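One contact in two related proteins. Structure 1 is Dye-decolorizing peroxidase Tfu_3078 from Thermobifida fusca, which uses hydrogen peroxide and a non-covalently bound heme b to oxidise many compounds, anthraquinone dyes most readily, though its physiological substrate is unknown: PDB 5FW4 (chain A, 1.80 Å), residues A86-E91 and G181-L186. Structure 2 is DyP-type peroxidase from Thermobifida cellulosilytica: PDB 4GS1 (chain B, 1.70 Å), residues A55-E60 and G146-L151. One frame, after least-squares fit of the local backbone (RMSD 0.75 Å); residues are numbered along the deposited sequences.

Structure 1 (5FW4).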
loop_
_atom_site.group_PDB
_atom_site.type_symbol
_atom_site.label_atom_id
_atom_site.label_comp_id
_atom_site.label_asym_id
_atom_site.label_seq_id
_atom_site.Cartn_x
_atom_site.Cartn_y
_atom_site.Cartn_z
ATOM N N ALA A 86 -12.466 7.715 -6.541
ATOM C CA ALA A 86 -13.649 8.518 -6.797
ATOM C C ALA A 86 -13.190 9.766 -7.526
ATOM O O ALA A 86 -12.242 10.458 -7.097
ATOM C CB ALA A 86 -14.356 8.900 -5.514
ATOM N N LEU A 87 -13.883 10.057 -8.606
ATOM C CA LEU A 87 -13.611 11.229 -9.407
ATOM C C LEU A 87 -14.866 12.056 -9.697
ATOM O O LEU A 87 -15.969 11.516 -9.832
ATOM C CB LEU A 87 -12.970 10.787 -10.735
ATOM C CG LEU A 87 -11.767 9.835 -10.780
ATOM C CD1 LEU A 87 -12.206 8.420 -11.061
ATOM C CD2 LEU A 87 -10.807 10.271 -11.924
ATOM N N ASP A 88 -14.672 13.366 -9.909
ATOM C CA ASP A 88 -15.719 14.279 -10.289
ATOM C C ASP A 88 -15.381 14.746 -11.686
ATOM O O ASP A 88 -14.199 14.712 -12.078
ATOM C CB ASP A 88 -15.761 15.477 -9.346
ATOM C CG ASP A 88 -16.248 15.082 -7.941
ATOM O OD1 ASP A 88 -16.995 14.109 -7.916
ATOM O OD2 ASP A 88 -15.854 15.714 -6.932
ATOM N N LEU A 89 -16.410 15.156 -12.416
ATOM C CA LEU A 89 -16.179 15.929 -13.656
ATOM C C LEU A 89 -15.324 17.140 -13.301
ATOM O O LEU A 89 -15.494 17.739 -12.246
ATOM C CB LEU A 89 -17.506 16.362 -14.239
ATOM C CG LEU A 89 -18.370 15.280 -14.850
ATOM C CD1 LEU A 89 -19.801 15.783 -15.013
ATOM C CD2 LEU A 89 -17.772 14.868 -16.199
ATOM N N ALA A 90 -14.422 17.543 -14.199
ATOM C CA ALA A 90 -13.597 18.700 -13.963
ATOM C C ALA A 90 -14.466 19.923 -13.636
ATOM O O ALA A 90 -15.559 20.074 -14.148
ATOM C CB ALA A 90 -12.744 18.966 -15.197
ATOM N N GLU A 91 -13.940 20.791 -12.785
ATOM C CA GLU A 91 -14.633 21.960 -12.252
ATOM C C GLU A 91 -15.377 22.821 -13.282
ATOM O O GLU A 91 -16.540 23.130 -13.101
ATOM C CB GLU A 91 -13.612 22.829 -11.489
ATOM C CG GLU A 91 -14.052 24.275 -11.224
ATOM C CD GLU A 91 -12.990 25.092 -10.485
ATOM O OE1 GLU A 91 -12.739 24.804 -9.288
ATOM O OE2 GLU A 91 -12.419 26.025 -11.116
ATOM N N GLY A 181 -18.719 10.435 -1.484
ATOM C CA GLY A 181 -19.380 10.630 -2.749
ATOM C C GLY A 181 -18.438 10.604 -3.938
ATOM O O GLY A 181 -17.343 10.032 -3.864
ATOM N N GLY A 182 -18.875 11.223 -5.026
ATOM C CA GLY A 182 -18.120 11.208 -6.283
ATOM C C GLY A 182 -19.044 10.904 -7.460
ATOM O O GLY A 182 -19.990 10.079 -7.368
ATOM N N ASP A 183 -18.794 11.615 -8.557
ATOM C CA ASP A 183 -19.523 11.454 -9.807
ATOM C C ASP A 183 -19.217 10.135 -10.495
ATOM O O ASP A 183 -20.050 9.589 -11.201
ATOM C CB ASP A 183 -19.144 12.575 -10.806
ATOM C CG ASP A 183 -19.555 14.013 -10.348
ATOM O OD1 ASP A 183 -20.452 14.207 -9.501
ATOM O OD2 ASP A 183 -18.985 14.994 -10.896
ATOM N N PHE A 184 -17.979 9.681 -10.378
ATOM C CA PHE A 184 -17.555 8.439 -10.957
ATOM C C PHE A 184 -16.733 7.618 -9.989
ATOM O O PHE A 184 -16.067 8.152 -9.074
ATOM C CB PHE A 184 -16.648 8.681 -12.171
ATOM C CG PHE A 184 -17.285 9.476 -13.232
ATOM C CD1 PHE A 184 -18.174 8.890 -14.119
ATOM C CD2 PHE A 184 -16.992 10.819 -13.363
ATOM C CE1 PHE A 184 -18.751 9.649 -15.136
ATOM C CE2 PHE A 184 -17.573 11.583 -14.363
ATOM C CZ PHE A 184 -18.443 10.990 -15.253
ATOM N N MET A 185 -16.694 6.337 -10.291
ATOM C CA MET A 185 -15.738 5.454 -9.670
ATOM C C MET A 185 -14.924 4.611 -10.619
ATOM O O MET A 185 -15.437 4.018 -11.546
ATOM C CB MET A 185 -16.422 4.477 -8.715
ATOM C CG MET A 185 -15.397 3.530 -8.121
ATOM S SD MET A 185 -16.020 2.008 -7.456
ATOM C CE MET A 185 -16.851 1.224 -8.813
ATOM N N LEU A 186 -13.663 4.480 -10.284
ATOM C CA LEU A 186 -12.843 3.426 -10.804
ATOM C C LEU A 186 -12.455 2.498 -9.689
ATOM O O LEU A 186 -11.870 2.950 -8.709
ATOM C CB LEU A 186 -11.570 4.011 -11.406
ATOM C CG LEU A 186 -11.780 4.778 -12.706
ATOM C CD1 LEU A 186 -10.434 5.394 -13.070
ATOM C CD2 LEU A 186 -12.301 3.854 -13.797
#
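The ring of Phe184 carries Leu89 at its edge: CD2 of Leu89 lies in the ring plane, 3.8 Å from CE2 of Phe184. CG of Phe184 lies beside the backbone N, anti to the carbonyl carbon (chi1 -58°), which sends the ring toward Leu89; Trp111 and Leu150 also touch Phe184. Leu87, on the same sheet face, meets Leu186, its CD1 4.0 Å from CG of Leu186. The carboxylate planes of Asp88 and Asp183 are turned 52° against each other. Asp88 OD1 accepts the N-H of Asp183 (3.1 Å), while Asp183 OD2 takes the N-H of Leu89 (3.0 Å) on its anti lone pair. Asp88 OD1 and Asp183 OD2 are 3.7 Å apart; Arg214, paired with Asp88, and Arg94, paired with Asp183, probably offset the charge. Ser149 binds Asp183 OD1. Leu87 and Phe184 exchange two backbone bonds, and Asp183 with Phe184 opposite Leu87 makes a classic beta bulge. The contact joins the two central antiparallel strands, 81-89 and 184-190, of the N-terminal ferredoxin-like sheet, away from the heme.

Structure 2 (4GS1).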
loop_
_atom_site.group_PDB
_atom_site.type_symbol
_atom_site.label_atom_id
_atom_site.label_comp_id
_atom_site.label_asym_id
_atom_site.label_seq_id
_atom_site.Cartn_x
_atom_site.Cartn_y
_atom_site.Cartn_z
ATOM N N ALA B 55 -12.429 7.488 -6.491
ATOM C CA ALA B 55 -13.641 8.246 -6.795
ATOM C C ALA B 55 -13.242 9.546 -7.479
ATOM O O ALA B 55 -12.272 10.192 -7.077
ATOM C CB ALA B 55 -14.433 8.537 -5.510
ATOM N N PHE B 56 -13.965 9.911 -8.535
ATOM C CA PHE B 56 -13.653 11.128 -9.301
ATOM C C PHE B 56 -14.845 12.065 -9.342
ATOM O O PHE B 56 -15.989 11.615 -9.299
ATOM C CB PHE B 56 -13.367 10.787 -10.766
ATOM C CG PHE B 56 -12.206 9.841 -10.989
ATOM C CD1 PHE B 56 -10.964 10.330 -11.389
ATOM C CD2 PHE B 56 -12.371 8.464 -10.868
ATOM C CE1 PHE B 56 -9.908 9.459 -11.639
ATOM C CE2 PHE B 56 -11.316 7.591 -11.110
ATOM C CZ PHE B 56 -10.087 8.084 -11.490
ATOM N N ASP B 57 -14.578 13.362 -9.483
ATOM C CA ASP B 57 -15.624 14.307 -9.851
ATOM C C ASP B 57 -15.345 14.859 -11.240
ATOM O O ASP B 57 -14.187 14.923 -11.660
ATOM C CB ASP B 57 -15.671 15.481 -8.869
ATOM C CG ASP B 57 -16.173 15.081 -7.511
ATOM O OD1 ASP B 57 -17.027 14.175 -7.447
ATOM O OD2 ASP B 57 -15.708 15.665 -6.512
ATOM N N LEU B 58 -16.397 15.261 -11.951
ATOM C CA LEU B 58 -16.204 16.061 -13.157
ATOM C C LEU B 58 -15.623 17.414 -12.759
ATOM O O LEU B 58 -16.076 18.030 -11.795
ATOM C CB LEU B 58 -17.521 16.289 -13.896
ATOM C CG LEU B 58 -18.122 15.081 -14.605
ATOM C CD1 LEU B 58 -19.376 15.501 -15.359
ATOM C CD2 LEU B 58 -17.103 14.484 -15.561
ATOM N N ALA B 59 -14.621 17.875 -13.498
ATOM C CA ALA B 59 -14.040 19.195 -13.248
ATOM C C ALA B 59 -14.973 20.305 -13.719
ATOM O O ALA B 59 -15.846 20.083 -14.556
ATOM C CB ALA B 59 -12.700 19.319 -13.928
ATOM N N GLU B 60 -14.775 21.503 -13.174
ATOM C CA GLU B 60 -15.498 22.685 -13.612
ATOM C C GLU B 60 -14.773 23.277 -14.827
ATOM O O GLU B 60 -13.622 22.931 -15.088
ATOM C CB GLU B 60 -15.546 23.708 -12.466
ATOM C CG GLU B 60 -16.288 23.232 -11.224
ATOM C CD GLU B 60 -17.789 23.136 -11.424
ATOM O OE1 GLU B 60 -18.284 23.551 -12.493
ATOM O OE2 GLU B 60 -18.474 22.640 -10.506
ATOM N N GLY B 146 -18.760 9.848 -1.415
ATOM C CA GLY B 146 -19.379 10.175 -2.689
ATOM C C GLY B 146 -18.453 10.213 -3.896
ATOM O O GLY B 146 -17.394 9.581 -3.919
ATOM N N GLY B 147 -18.883 10.940 -4.926
ATOM C CA GLY B 147 -18.150 10.995 -6.176
ATOM C C GLY B 147 -19.067 10.881 -7.380
ATOM O O GLY B 147 -20.050 10.140 -7.345
ATOM N N ASP B 148 -18.755 11.608 -8.446
ATOM C CA ASP B 148 -19.524 11.493 -9.689
ATOM C C ASP B 148 -19.261 10.164 -10.404
ATOM O O ASP B 148 -20.156 9.608 -11.057
ATOM C CB ASP B 148 -19.164 12.627 -10.656
ATOM C CG ASP B 148 -19.591 14.001 -10.166
ATOM O OD1 ASP B 148 -20.530 14.121 -9.343
ATOM O OD2 ASP B 148 -18.973 14.985 -10.633
ATOM N N LEU B 149 -18.027 9.677 -10.296
ATOM C CA LEU B 149 -17.550 8.523 -11.055
ATOM C C LEU B 149 -16.603 7.683 -10.205
ATOM O O LEU B 149 -16.010 8.187 -9.249
ATOM C CB LEU B 149 -16.800 8.986 -12.310
ATOM C CG LEU B 149 -17.631 9.729 -13.354
ATOM C CD1 LEU B 149 -16.728 10.558 -14.278
ATOM C CD2 LEU B 149 -18.463 8.734 -14.151
ATOM N N MET B 150 -16.445 6.414 -10.579
ATOM C CA MET B 150 -15.618 5.487 -9.815
ATOM C C MET B 150 -14.819 4.548 -10.723
ATOM O O MET B 150 -15.328 4.069 -11.740
ATOM C CB MET B 150 -16.519 4.676 -8.875
ATOM C CG MET B 150 -15.801 3.740 -7.937
ATOM S SD MET B 150 -15.476 2.121 -8.649
ATOM C CE MET B 150 -17.077 1.676 -9.309
ATOM N N LEU B 151 -13.564 4.295 -10.357
ATOM C CA LEU B 151 -12.816 3.170 -10.918
ATOM C C LEU B 151 -12.432 2.237 -9.764
ATOM O O LEU B 151 -11.976 2.696 -8.715
ATOM C CB LEU B 151 -11.551 3.618 -11.658
ATOM C CG LEU B 151 -11.729 4.338 -12.995
ATOM C CD1 LEU B 151 -10.366 4.759 -13.542
ATOM C CD2 LEU B 151 -12.447 3.428 -13.985
HETATM O O HOH W 1 -19.593 14.885 -6.560
#
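The ring of Phe56 has the carbonyl O of Leu149 at its edge, in the ring plane and 4.0 Å from CD2 of Phe56. CG of Leu149 lies beside the backbone N, anti to the carbonyl carbon (chi1 -65°), which sends the fork toward Leu58, where CD1 of Leu149 lies 4.1 Å from CD2 of Leu58; Trp80 and Leu115 also touch Leu149. Phe56, on the same sheet face, meets Leu151, its CE2 3.8 Å from CG of Leu151. The carboxylate planes of Asp57 and Asp148 are turned 55° against each other. Asp57 OD1 accepts the N-H of Asp148 (3.3 Å), while Asp148 OD2 takes the N-H of Leu58 (2.9 Å) on its anti lone pair. Asp57 OD1 and Asp148 OD2 are 3.8 Å apart; Arg179, paired with Asp57, and Arg63, paired with Asp148, probably offset the charge. Ser114 binds Asp148 OD1. A water donates to both Asp57 OD1 (2.8 Å) and Asp148 OD1 (3.0 Å). Phe56 and Leu149 exchange two backbone bonds; Asp148 with Leu149 opposite Phe56 forms a classic beta bulge.

How the two compare
The backbone bonds between the exchanged residues are kept: Leu87(A) N to Phe184(A) O matches Phe56(B) N to Leu149(B) O, and the return bonds from Phe184(A) N and Leu149(B) N match too. So do the aspartate bonds, Asp183(A) N to Asp88(A) OD1 and Leu89(A) N to Asp183(A) OD2, with their counterparts at Asp57(B), Asp148(B) and Leu58(B). The water between Asp57(B) and Asp148(B) is modelled in structure 2 alone.

The packing differs by a reciprocal exchange: a leucine is paired with a phenylalanine in both, but the ring sits on the other strand. At the first position the CB atoms coincide, and CD1 of Leu87(A) and CD2 of Phe56(B) are 0.3 Å apart after superposition, so the leucine fork follows the start of the ring. CZ of Phe56(B) has no counterpart in Leu87(A), adding aromatic bulk on this strand; the touch on Leu186(A) / Leu151(B) is kept. At the second position CD1 of Phe184(A) and CD2 of Leu149(B) are likewise 0.3 Å apart, and both side chains touch Leu89(A) / Leu58(B), which keeps its place. Here the far end of the ring, CZ of Phe184(A), has no counterpart in Leu149(B), so the aromatic bulk on this strand belongs to structure 1.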